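Local coordinates for protein putative xanthine dehydrogenase YAGS fad-binding subunit (PDB 5G5G) that binds the molybdenum ion and its pterin cytosine dinucleotide in a three-chain complex, and is probably the substrate-oxidising subunit of a periplasmic aldehyde oxidase, at residues A79-S84 against A252-L257; A111-V116 against S128-H133; V174-T179 against E362-E367; E378-N383 against E403-G408. All blocks are in the same frame, centred on the assembly; numbering follows the deposited sequence.

Overall arrangement
The four contacts form two pairs on either side of the chain's centre, with contact 1 and contact 3 about 51 Å apart, centre to centre. Contacts 1 and 2 sit in neighbouring layers: strands 77-82 and 111-117 are antiparallel partners in one sheet, one facing helix 250-262 and the other packing against segment 128-133, where a loop leads into strand 131-136. Both contacts are buried and purely aliphatic. Contacts 3 and 4 are only partly buried, and they meet through consecutive helices, 354-372 and 376-382, which a salt bridge between E362 and R380 joins. Their chemistry is mixed: aliphatic carbons still make the closest approaches, but charged side chains lie alongside.

Contact 1: residues A79-S84 against A252-L257; sequences AVITAS and ALLAAL
I81, on strand 77-82, stands over helix 252-257 with its CA 7.5 Å from that of L257, the shortest CA-CA distance between the two segments. Three side chains make the whole contact, all buried and all aliphatic. The I81 side chain points at the helix, and the branch that does the touching is CG2. With CG1 beside the backbone N (chi1 -48°), CG2 stands anti to that nitrogen, directed at the helix. It meets L257 low on its side chain, I81 CG2 to L257 CB at 4.2 Å, and one helical turn back it brushes the end of L254, I81 CG2 to L254 CD2 at 4.4 Å. These separations are relaxed: I81 rests between the two leucines without being squeezed. L254 does not aim at the strand from its CB; it is the outer part of the chain that swings in.

This is an α/β layer. Strand 77-82 is the outermost strand on one side of a seven-strand mixed sheet and bonds to strand 111-117, while helix 250-262 covers its face, so the α/β hammerhead part of the chain packs on a molybdopterin cofactor-binding part. I81 also touches A258 and A261, which continue the helix surface begun by L254 and L257. On its other sides the helix meets L224 of helix 213-224 and, through A252 and A255, strand 194-200. T82 turns its side chain away from the helix and serves as the N-cap of the short helix that follows, and N85 OD1 accepts a hydrogen bond from T82 N.

Contact 2: residues A111-V116 against S128-H133; sequences AIALVV and SLVQAH
V130 lays its two methyls along one face of strand 111-116, one against A113 and the other against V115. Its first torsion (chi1 171°) puts CG1 anti to the backbone N and CG2 beside it, which spreads the fork along the strand. V130 CG2 meets V115 CG2 at 3.7 Å, the closest approach in the contact, while V130 CG1 lies a looser 4.4 Å from A113 CB. V115 has the same rotamer, and it too presents the methyl that sits beside its backbone N. The two valines slide past one another in opposite directions, and CG2 is the methyl of V115 that meets V130.

The other end of the contact belongs to I112. Its CG1 lies between the backbone N and the carbonyl carbon (chi1 61°), a less roomy site for a branch, and the chain then runs out extended to bring I112 CD1 to A132 CB at 3.9 Å. I112 and A113 are consecutive, yet both direct their CB at segment 128-133. A classic beta bulge explains this: the two residues together face V54 on strand 49-55, with I112 at a nearly helical psi of -16°. The bulge gives the strand two adjacent side chains on one face, with V115 following.

All the touching groups are aliphatic, and L66 of strand 61-67 fills in beside I112, V130 and A132. Strand 131-136 is an edge of the small antiparallel sheet that includes 61-67. Strand 111-117 runs between 77-82 and 49-55 in the larger sheet, whose opposite face, through L114 and V116, rests on A258 of helix 250-262.

Contact 3: residues V174-T179 against E362-E367; sequences VKIDAT and EIAIDE
I176 and E367 cross at about a right angle, the isoleucine reaching out from strand 174-179 and the glutamate running across it from helix 362-367. Strand and helix axes approach to 8.9 Å and run roughly antiparallel, at 144°. Strand 174-182 is outermost, within this chain, in a mixed sheet where it bonds to 285-293, and helix 354-372 packs on its face, A364 touching L289 as well. I176 CG2 rests 4.2 Å from E367 CB, and the other arm carries I176 CD1 to A364 CB at 3.9 Å, one turn earlier. That arm starts between the backbone N and the carbonyl carbon (chi1 64°), and its unstaggered chi2 of 92° lays CD1 over the alanine. Beyond CG the E367 chain is extended and passes A178, whose CB lies 4.3 Å from E367 OE2. Shortening I176 to an alanine removes both branches, which is likely to open a gap over A364 and leave the E367 CB without its neighbour.

The base of E367 joins the apolar packing, while its carboxylate is held by a hydrogen bond between OE2 and Y180 OH and a salt bridge between OE1 and R715 NH2. Those partners would probably favour the ionised form.

Contact 4: residues E378-N383 against E403-G408; sequences EFRILN and ECLRTG
L405 and R380 meet at about a right angle in the tight, buried half of this contact, where two roughly antiparallel helices (157°, axes 10.0 Å apart) face each other. L405 CD1 lies 3.8 Å from R380 CB and 4.2 Å from R380 CD, so it packs on the aliphatic stem of the arginine. The extended stem of R380 carries its charge past the leucine to E362, which takes NE in a salt bridge.

I381 divides the two halves. Its CG1 borders L405 CD1 at 4.4 Å, and I381 CD1 turns outward to R406 CG at 3.8 Å. R406 is the exposed side: it crosses I381, and its guanidinium spreads with one face over I381 CG2, which comes within 3.9 Å of R406 NH2. E378 brings an opposite charge near, but its OE1 stops 4.8 Å from R406 NH2, too far for a contact; at most it would exert a weak electrostatic pull on the arginine.

Helix 376-382 is pinned from behind by helix 354-372, where F379 packs on I365, L368 and A369. Strand 429-441 completes the buried side: V435 touches both R380 and L405.

Contact 1: residues A79-S84 against A252-L257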
loop_
_atom_site.group_PDB
_atom_site.type_symbol
_atom_site.label_atom_id
_atom_site.label_comp_id
_atom_site.label_asym_id
_atom_site.label_seq_id
_atom_site.Cartn_x
_atom_site.Cartn_y
_atom_site.Cartn_z
ATOM N N ALA C 79 28.671 -6.679 -15.305
ATOM C CA ALA C 79 28.748 -8.079 -14.856
ATOM C C ALA C 79 27.335 -8.626 -14.645
ATOM O O ALA C 79 26.354 -7.875 -14.580
ATOM C CB ALA C 79 29.490 -8.151 -13.526
ATOM N N VAL C 80 27.254 -9.957 -14.512
ATOM C CA VAL C 80 26.003 -10.579 -14.092
ATOM C C VAL C 80 26.319 -11.502 -12.914
ATOM O O VAL C 80 27.148 -12.406 -13.059
ATOM C CB VAL C 80 25.357 -11.424 -15.238
ATOM C CG1 VAL C 80 24.016 -11.989 -14.779
ATOM C CG2 VAL C 80 25.206 -10.554 -16.491
ATOM N N ILE C 81 25.666 -11.267 -11.788
ATOM C CA ILE C 81 25.842 -12.056 -10.571
ATOM C C ILE C 81 24.875 -13.222 -10.574
ATOM O O ILE C 81 23.694 -13.011 -10.842
ATOM C CB ILE C 81 25.582 -11.224 -9.320
ATOM C CG1 ILE C 81 26.336 -9.891 -9.418
ATOM C CG2 ILE C 81 25.932 -12.013 -8.052
ATOM C CD1 ILE C 81 27.778 -9.957 -9.779
ATOM N N THR C 82 25.368 -14.417 -10.223
ATOM C CA THR C 82 24.544 -15.617 -10.109
ATOM C C THR C 82 24.955 -16.419 -8.894
ATOM O O THR C 82 26.012 -16.178 -8.370
ATOM C CB THR C 82 24.741 -16.529 -11.337
ATOM O OG1 THR C 82 26.087 -17.042 -11.354
ATOM C CG2 THR C 82 24.523 -15.753 -12.617
ATOM N N ALA C 83 24.148 -17.405 -8.490
ATOM C CA ALA C 83 24.566 -18.297 -7.376
ATOM C C ALA C 83 25.842 -18.979 -7.712
ATOM O O ALA C 83 26.749 -19.130 -6.864
ATOM C CB ALA C 83 23.498 -19.326 -7.036
ATOM N N SER C 84 25.957 -19.403 -8.977
ATOM C CA SER C 84 27.087 -20.102 -9.424
ATOM C C SER C 84 28.383 -19.274 -9.341
ATOM O O SER C 84 29.458 -19.831 -9.039
ATOM C CB SER C 84 26.816 -20.592 -10.854
ATOM O OG SER C 84 27.836 -21.359 -11.236
ATOM N N ALA C 252 19.715 -6.240 -0.528
ATOM C CA ALA C 252 20.891 -6.041 0.302
ATOM C C ALA C 252 22.002 -7.038 -0.060
ATOM O O ALA C 252 23.170 -6.667 -0.239
ATOM C CB ALA C 252 20.477 -6.183 1.753
ATOM N N LEU C 253 21.657 -8.316 -0.087
ATOM C CA LEU C 253 22.600 -9.325 -0.469
ATOM C C LEU C 253 23.165 -9.049 -1.854
ATOM O O LEU C 253 24.393 -9.043 -2.047
ATOM C CB LEU C 253 21.992 -10.717 -0.434
ATOM C CG LEU C 253 22.975 -11.804 -0.880
ATOM C CD1 LEU C 253 24.218 -11.845 -0.021
ATOM C CD2 LEU C 253 22.322 -13.164 -0.880
ATOM N N LEU C 254 22.278 -8.790 -2.813
ATOM C CA LEU C 254 22.755 -8.683 -4.210
ATOM C C LEU C 254 23.568 -7.413 -4.391
ATOM O O LEU C 254 24.598 -7.424 -5.120
ATOM C CB LEU C 254 21.603 -8.797 -5.194
ATOM C CG LEU C 254 21.132 -10.269 -5.290
ATOM C CD1 LEU C 254 19.817 -10.309 -5.988
ATOM C CD2 LEU C 254 22.069 -11.128 -6.084
ATOM N N ALA C 255 23.175 -6.312 -3.748
ATOM C CA ALA C 255 23.987 -5.092 -3.821
ATOM C C ALA C 255 25.400 -5.357 -3.356
ATOM O O ALA C 255 26.391 -4.963 -4.006
ATOM C CB ALA C 255 23.360 -3.957 -3.008
ATOM N N ALA C 256 25.500 -6.028 -2.216
ATOM C CA ALA C 256 26.777 -6.343 -1.600
ATOM C C ALA C 256 27.655 -7.255 -2.478
ATOM O O ALA C 256 28.840 -6.968 -2.739
ATOM C CB ALA C 256 26.567 -6.970 -0.233
ATOM N N LEU C 257 27.061 -8.346 -2.962
ATOM C CA LEU C 257 27.793 -9.220 -3.881
ATOM C C LEU C 257 28.271 -8.504 -5.136
ATOM O O LEU C 257 29.412 -8.680 -5.582
ATOM C CB LEU C 257 26.918 -10.402 -4.292
ATOM C CG LEU C 257 26.640 -11.354 -3.140
ATOM C CD1 LEU C 257 25.635 -12.389 -3.616
ATOM C CD2 LEU C 257 27.920 -12.024 -2.695
#

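Contact 2: residues A111-V116 against S128-H133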
loop_
_atom_site.group_PDB
_atom_site.type_symbol
_atom_site.label_atom_id
_atom_site.label_comp_id
_atom_site.label_asym_id
_atom_site.label_seq_id
_atom_site.Cartn_x
_atom_site.Cartn_y
_atom_site.Cartn_z
ATOM N N ALA C 111 15.045 -14.515 -6.267
ATOM C CA ALA C 111 16.111 -13.915 -7.062
ATOM C C ALA C 111 17.078 -14.992 -7.576
ATOM O O ALA C 111 17.510 -15.864 -6.804
ATOM C CB ALA C 111 16.871 -12.903 -6.268
ATOM N N ILE C 112 17.424 -14.942 -8.861
ATOM C CA ILE C 112 18.387 -15.889 -9.448
ATOM C C ILE C 112 19.589 -15.247 -10.114
ATOM O O ILE C 112 20.573 -15.932 -10.421
ATOM C CB ILE C 112 17.740 -16.920 -10.397
ATOM C CG1 ILE C 112 17.069 -16.214 -11.595
ATOM C CG2 ILE C 112 16.760 -17.770 -9.614
ATOM C CD1 ILE C 112 16.562 -17.170 -12.664
ATOM N N ALA C 113 19.504 -13.954 -10.393
ATOM C CA ALA C 113 20.615 -13.249 -11.008
ATOM C C ALA C 113 20.452 -11.741 -10.793
ATOM O O ALA C 113 19.351 -11.256 -10.433
ATOM C CB ALA C 113 20.756 -13.576 -12.491
ATOM N N LEU C 114 21.568 -11.026 -10.977
ATOM C CA LEU C 114 21.552 -9.555 -10.944
ATOM C C LEU C 114 22.426 -9.048 -12.065
ATOM O O LEU C 114 23.589 -9.406 -12.135
ATOM C CB LEU C 114 22.077 -9.003 -9.612
ATOM C CG LEU C 114 22.030 -7.464 -9.496
ATOM C CD1 LEU C 114 20.692 -7.044 -8.907
ATOM C CD2 LEU C 114 23.199 -6.934 -8.687
ATOM N N VAL C 115 21.862 -8.240 -12.967
ATOM C CA VAL C 115 22.699 -7.620 -13.996
ATOM C C VAL C 115 23.109 -6.236 -13.504
ATOM O O VAL C 115 22.225 -5.476 -13.091
ATOM C CB VAL C 115 21.943 -7.459 -15.317
ATOM C CG1 VAL C 115 22.812 -6.789 -16.359
ATOM C CG2 VAL C 115 21.461 -8.800 -15.843
ATOM N N VAL C 116 24.404 -5.912 -13.566
ATOM C CA VAL C 116 24.955 -4.649 -13.123
ATOM C C VAL C 116 25.345 -3.892 -14.381
ATOM O O VAL C 116 26.043 -4.450 -15.240
ATOM C CB VAL C 116 26.245 -4.909 -12.295
ATOM C CG1 VAL C 116 26.835 -3.608 -11.805
ATOM C CG2 VAL C 116 25.901 -5.806 -11.134
ATOM N N SER C 128 16.423 -8.681 -19.252
ATOM C CA SER C 128 15.542 -9.466 -20.121
ATOM C C SER C 128 16.265 -10.500 -20.919
ATOM O O SER C 128 15.642 -11.373 -21.449
ATOM C CB SER C 128 14.842 -8.588 -21.199
ATOM O OG SER C 128 14.326 -7.497 -20.540
ATOM N N LEU C 129 17.562 -10.306 -21.119
ATOM C CA LEU C 129 18.360 -11.244 -21.898
ATOM C C LEU C 129 18.937 -12.446 -21.112
ATOM O O LEU C 129 19.474 -13.351 -21.740
ATOM C CB LEU C 129 19.519 -10.515 -22.579
ATOM C CG LEU C 129 19.121 -9.308 -23.419
ATOM C CD1 LEU C 129 20.339 -8.681 -24.096
ATOM C CD2 LEU C 129 18.110 -9.741 -24.444
ATOM N N VAL C 130 18.842 -12.441 -19.790
ATOM C CA VAL C 130 19.362 -13.538 -19.001
ATOM C C VAL C 130 18.508 -14.776 -19.353
ATOM O O VAL C 130 17.302 -14.696 -19.252
ATOM C CB VAL C 130 19.319 -13.198 -17.509
ATOM C CG1 VAL C 130 19.645 -14.407 -16.638
ATOM C CG2 VAL C 130 20.317 -12.079 -17.230
ATOM N N GLN C 131 19.139 -15.884 -19.703
ATOM C CA GLN C 131 18.434 -17.059 -20.245
ATOM C C GLN C 131 18.357 -18.084 -19.111
ATOM O O GLN C 131 19.318 -18.773 -18.823
ATOM C CB GLN C 131 19.202 -17.560 -21.471
ATOM C CG GLN C 131 18.699 -18.844 -22.105
ATOM C CD GLN C 131 19.547 -19.304 -23.306
ATOM O OE1 GLN C 131 19.619 -18.597 -24.323
ATOM N NE2 GLN C 131 20.211 -20.481 -23.198
ATOM N N ALA C 132 17.196 -18.230 -18.517
ATOM C CA ALA C 132 16.973 -19.227 -17.458
ATOM C C ALA C 132 16.114 -20.354 -17.997
ATOM O O ALA C 132 15.077 -20.084 -18.588
ATOM C CB ALA C 132 16.287 -18.613 -16.280
ATOM N N HIS C 133 16.550 -21.589 -17.850
ATOM C CA HIS C 133 15.687 -22.716 -18.189
ATOM C C HIS C 133 15.527 -23.610 -16.963
ATOM O O HIS C 133 16.459 -23.809 -16.146
ATOM C CB HIS C 133 16.169 -23.494 -19.424
ATOM C CG HIS C 133 16.257 -22.673 -20.677
ATOM N ND1 HIS C 133 17.297 -22.803 -21.570
ATOM C CD2 HIS C 133 15.439 -21.718 -21.188
ATOM C CE1 HIS C 133 17.123 -21.953 -22.570
ATOM N NE2 HIS C 133 16.004 -21.282 -22.360
#

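Contact 3: residues V174-T179 against E362-E367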
loop_
_atom_site.group_PDB
_atom_site.type_symbol
_atom_site.label_atom_id
_atom_site.label_comp_id
_atom_site.label_asym_id
_atom_site.label_seq_id
_atom_site.Cartn_x
_atom_site.Cartn_y
_atom_site.Cartn_z
ATOM N N VAL C 174 -25.248 -22.279 25.544
ATOM C CA VAL C 174 -25.309 -21.613 24.247
ATOM C C VAL C 174 -23.925 -21.704 23.673
ATOM O O VAL C 174 -22.946 -21.570 24.417
ATOM C CB VAL C 174 -25.793 -20.152 24.381
ATOM C CG1 VAL C 174 -24.918 -19.328 25.283
ATOM C CG2 VAL C 174 -25.827 -19.452 23.048
ATOM N N LYS C 175 -23.825 -22.017 22.387
ATOM C CA LYS C 175 -22.522 -22.180 21.814
ATOM C C LYS C 175 -22.468 -21.942 20.330
ATOM O O LYS C 175 -23.488 -21.988 19.664
ATOM C CB LYS C 175 -21.995 -23.576 22.104
ATOM C CG LYS C 175 -22.750 -24.688 21.397
ATOM C CD LYS C 175 -22.719 -26.024 22.108
ATOM C CE LYS C 175 -23.674 -26.035 23.301
ATOM N NZ LYS C 175 -23.694 -27.271 24.123
ATOM N N ILE C 176 -21.261 -21.683 19.847
ATOM C CA ILE C 176 -21.007 -21.552 18.389
ATOM C C ILE C 176 -19.868 -22.469 17.971
ATOM O O ILE C 176 -19.036 -22.831 18.801
ATOM C CB ILE C 176 -20.716 -20.086 17.929
ATOM C CG1 ILE C 176 -19.441 -19.550 18.557
ATOM C CG2 ILE C 176 -21.880 -19.160 18.253
ATOM C CD1 ILE C 176 -18.196 -19.785 17.703
ATOM N N ASP C 177 -19.903 -22.879 16.699
ATOM C CA ASP C 177 -18.849 -23.678 16.047
ATOM C C ASP C 177 -18.769 -23.119 14.633
ATOM O O ASP C 177 -19.712 -23.286 13.868
ATOM C CB ASP C 177 -19.206 -25.168 16.030
ATOM C CG ASP C 177 -18.146 -26.041 15.359
ATOM O OD1 ASP C 177 -17.505 -25.585 14.432
ATOM O OD2 ASP C 177 -17.979 -27.228 15.722
ATOM N N ALA C 178 -17.685 -22.425 14.313
ATOM C CA ALA C 178 -17.606 -21.688 13.065
ATOM C C ALA C 178 -16.198 -21.700 12.574
ATOM O O ALA C 178 -15.276 -21.838 13.384
ATOM C CB ALA C 178 -18.063 -20.239 13.221
ATOM N N THR C 179 -16.052 -21.575 11.255
ATOM C CA THR C 179 -14.752 -21.576 10.593
ATOM C C THR C 179 -14.614 -20.267 9.865
ATOM O O THR C 179 -15.566 -19.792 9.254
ATOM C CB THR C 179 -14.625 -22.795 9.629
ATOM O OG1 THR C 179 -14.748 -24.005 10.402
ATOM C CG2 THR C 179 -13.319 -22.838 8.843
ATOM N N GLU C 362 -13.124 -12.246 17.011
ATOM C CA GLU C 362 -14.038 -11.127 17.296
ATOM C C GLU C 362 -15.334 -11.162 16.474
ATOM O O GLU C 362 -16.339 -10.604 16.896
ATOM C CB GLU C 362 -13.284 -9.789 17.165
ATOM C CG GLU C 362 -12.188 -9.685 18.207
ATOM C CD GLU C 362 -12.736 -9.692 19.641
ATOM O OE1 GLU C 362 -13.569 -8.806 19.953
ATOM O OE2 GLU C 362 -12.317 -10.575 20.477
ATOM N N ILE C 363 -15.343 -11.921 15.384
ATOM C CA ILE C 363 -16.653 -12.285 14.749
ATOM C C ILE C 363 -17.333 -13.361 15.589
ATOM O O ILE C 363 -18.526 -13.262 15.843
ATOM C CB ILE C 363 -16.531 -12.766 13.277
ATOM C CG1 ILE C 363 -15.904 -11.686 12.403
ATOM C CG2 ILE C 363 -17.880 -13.197 12.747
ATOM C CD1 ILE C 363 -15.622 -12.089 10.949
ATOM N N ALA C 364 -16.605 -14.408 15.972
ATOM C CA ALA C 364 -17.155 -15.507 16.772
ATOM C C ALA C 364 -17.796 -15.005 18.049
ATOM O O ALA C 364 -18.900 -15.418 18.417
ATOM C CB ALA C 364 -16.103 -16.599 17.061
ATOM N N ILE C 365 -17.144 -14.037 18.706
ATOM C CA ILE C 365 -17.697 -13.468 19.923
ATOM C C ILE C 365 -19.002 -12.714 19.602
ATOM O O ILE C 365 -19.966 -12.807 20.359
ATOM C CB ILE C 365 -16.642 -12.532 20.587
ATOM C CG1 ILE C 365 -15.456 -13.345 21.196
ATOM C CG2 ILE C 365 -17.246 -11.632 21.678
ATOM C CD1 ILE C 365 -15.790 -14.277 22.322
ATOM N N ASP C 366 -19.028 -11.962 18.508
ATOM C CA ASP C 366 -20.251 -11.289 18.058
ATOM C C ASP C 366 -21.345 -12.329 17.817
ATOM O O ASP C 366 -22.499 -12.111 18.208
ATOM C CB ASP C 366 -20.004 -10.459 16.809
ATOM C CG ASP C 366 -21.062 -9.381 16.608
ATOM O OD1 ASP C 366 -21.180 -8.487 17.464
ATOM O OD2 ASP C 366 -21.749 -9.419 15.573
ATOM N N GLU C 367 -21.002 -13.457 17.188
ATOM C CA GLU C 367 -21.992 -14.544 16.964
ATOM C C GLU C 367 -22.518 -15.146 18.261
ATOM O O GLU C 367 -23.722 -15.380 18.399
ATOM C CB GLU C 367 -21.450 -15.654 16.060
ATOM C CG GLU C 367 -21.042 -15.160 14.651
ATOM C CD GLU C 367 -20.774 -16.279 13.668
ATOM O OE1 GLU C 367 -21.680 -17.124 13.564
ATOM O OE2 GLU C 367 -19.691 -16.288 13.039
#

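Contact 4: residues E378-N383 against E403-G408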
loop_
_atom_site.group_PDB
_atom_site.type_symbol
_atom_site.label_atom_id
_atom_site.label_comp_id
_atom_site.label_asym_id
_atom_site.label_seq_id
_atom_site.Cartn_x
_atom_site.Cartn_y
_atom_site.Cartn_z
ATOM N N GLU C 378 -21.405 -5.521 26.315
ATOM C CA GLU C 378 -21.650 -6.118 27.628
ATOM C C GLU C 378 -21.136 -7.552 27.737
ATOM O O GLU C 378 -20.675 -7.972 28.791
ATOM C CB GLU C 378 -23.144 -6.100 27.968
ATOM C CG GLU C 378 -23.672 -4.688 28.281
ATOM C CD GLU C 378 -22.955 -3.992 29.462
ATOM O OE1 GLU C 378 -22.445 -4.633 30.423
ATOM O OE2 GLU C 378 -22.899 -2.756 29.419
ATOM N N PHE C 379 -21.222 -8.294 26.623
ATOM C CA PHE C 379 -20.758 -9.663 26.607
ATOM C C PHE C 379 -19.270 -9.766 26.877
ATOM O O PHE C 379 -18.847 -10.632 27.591
ATOM C CB PHE C 379 -21.096 -10.342 25.257
ATOM C CG PHE C 379 -20.803 -11.811 25.233
ATOM C CD1 PHE C 379 -21.659 -12.708 25.853
ATOM C CD2 PHE C 379 -19.689 -12.296 24.573
ATOM C CE1 PHE C 379 -21.411 -14.070 25.833
ATOM C CE2 PHE C 379 -19.457 -13.668 24.511
ATOM C CZ PHE C 379 -20.303 -14.553 25.139
ATOM N N ARG C 380 -18.483 -8.898 26.262
ATOM C CA ARG C 380 -17.028 -8.833 26.502
ATOM C C ARG C 380 -16.728 -8.375 27.911
ATOM O O ARG C 380 -15.858 -8.940 28.563
ATOM C CB ARG C 380 -16.346 -7.952 25.464
ATOM C CG ARG C 380 -16.397 -8.521 24.067
ATOM C CD ARG C 380 -15.691 -7.574 23.090
ATOM N NE ARG C 380 -15.553 -8.193 21.764
ATOM C CZ ARG C 380 -16.545 -8.291 20.879
ATOM N NH1 ARG C 380 -17.743 -7.785 21.136
ATOM N NH2 ARG C 380 -16.324 -8.876 19.691
ATOM N N ILE C 381 -17.490 -7.425 28.443
ATOM C CA ILE C 381 -17.256 -6.950 29.803
ATOM C C ILE C 381 -17.501 -8.101 30.779
ATOM O O ILE C 381 -16.697 -8.313 31.704
ATOM C CB ILE C 381 -18.109 -5.695 30.111
ATOM C CG1 ILE C 381 -17.567 -4.509 29.288
ATOM C CG2 ILE C 381 -18.060 -5.337 31.609
ATOM C CD1 ILE C 381 -18.512 -3.304 29.242
ATOM N N LEU C 382 -18.637 -8.807 30.619
ATOM C CA LEU C 382 -18.956 -9.947 31.447
ATOM C C LEU C 382 -17.850 -10.997 31.502
ATOM O O LEU C 382 -17.742 -11.692 32.503
ATOM C CB LEU C 382 -20.209 -10.608 30.911
ATOM C CG LEU C 382 -20.943 -11.636 31.689
ATOM C CD1 LEU C 382 -21.659 -10.909 32.838
ATOM C CD2 LEU C 382 -21.953 -12.359 30.785
ATOM N N ASN C 383 -17.138 -11.172 30.373
ATOM C CA ASN C 383 -16.099 -12.196 30.199
ATOM C C ASN C 383 -14.647 -11.665 30.301
ATOM O O ASN C 383 -13.690 -12.274 29.818
ATOM C CB ASN C 383 -16.362 -12.900 28.849
ATOM C CG ASN C 383 -17.523 -13.845 28.955
ATOM O OD1 ASN C 383 -17.445 -14.791 29.722
ATOM N ND2 ASN C 383 -18.649 -13.520 28.317
ATOM N N GLU C 403 -12.779 -0.611 30.304
ATOM C CA GLU C 403 -12.801 0.845 30.150
ATOM C C GLU C 403 -12.638 1.342 28.706
ATOM O O GLU C 403 -13.285 2.350 28.324
ATOM C CB GLU C 403 -11.762 1.460 31.078
ATOM C CG GLU C 403 -12.136 1.291 32.534
ATOM C CD GLU C 403 -11.701 -0.043 33.206
ATOM O OE1 GLU C 403 -11.068 -0.944 32.579
ATOM O OE2 GLU C 403 -12.101 -0.196 34.407
ATOM N N CYS C 404 -11.831 0.638 27.900
ATOM C CA CYS C 404 -11.792 0.918 26.473
ATOM C C CYS C 404 -13.197 0.780 25.844
ATOM O O CYS C 404 -13.694 1.666 25.116
ATOM C CB CYS C 404 -10.833 0.016 25.745
ATOM S SG CYS C 404 -9.108 0.392 26.109
ATOM N N LEU C 405 -13.874 -0.318 26.190
ATOM C CA LEU C 405 -15.152 -0.601 25.590
ATOM C C LEU C 405 -16.211 0.365 26.066
ATOM O O LEU C 405 -17.012 0.882 25.266
ATOM C CB LEU C 405 -15.537 -2.030 25.870
ATOM C CG LEU C 405 -14.719 -3.063 25.123
ATOM C CD1 LEU C 405 -15.004 -4.393 25.730
ATOM C CD2 LEU C 405 -15.028 -3.061 23.629
ATOM N N ARG C 406 -16.238 0.640 27.366
ATOM C CA ARG C 406 -17.262 1.587 27.907
ATOM C C ARG C 406 -17.071 3.010 27.397
ATOM O O ARG C 406 -18.036 3.687 26.976
ATOM C CB ARG C 406 -17.308 1.572 29.453
ATOM C CG ARG C 406 -17.823 0.286 30.082
ATOM C CD ARG C 406 -18.228 0.524 31.535
ATOM N NE ARG C 406 -19.048 -0.570 32.070
ATOM C CZ ARG C 406 -18.787 -1.283 33.168
ATOM N NH1 ARG C 406 -17.733 -1.032 33.968
ATOM N NH2 ARG C 406 -19.636 -2.254 33.504
ATOM N N THR C 407 -15.819 3.473 27.387
ATOM C CA THR C 407 -15.500 4.807 26.881
ATOM C C THR C 407 -15.846 4.901 25.416
ATOM O O THR C 407 -16.489 5.881 24.981
ATOM C CB THR C 407 -14.006 5.130 27.067
ATOM O OG1 THR C 407 -13.707 5.131 28.465
ATOM C CG2 THR C 407 -13.623 6.500 26.482
ATOM N N GLY C 408 -15.467 3.870 24.658
ATOM C CA GLY C 408 -15.806 3.833 23.250
ATOM C C GLY C 408 -17.289 3.832 22.953
ATOM O O GLY C 408 -17.770 4.617 22.089
#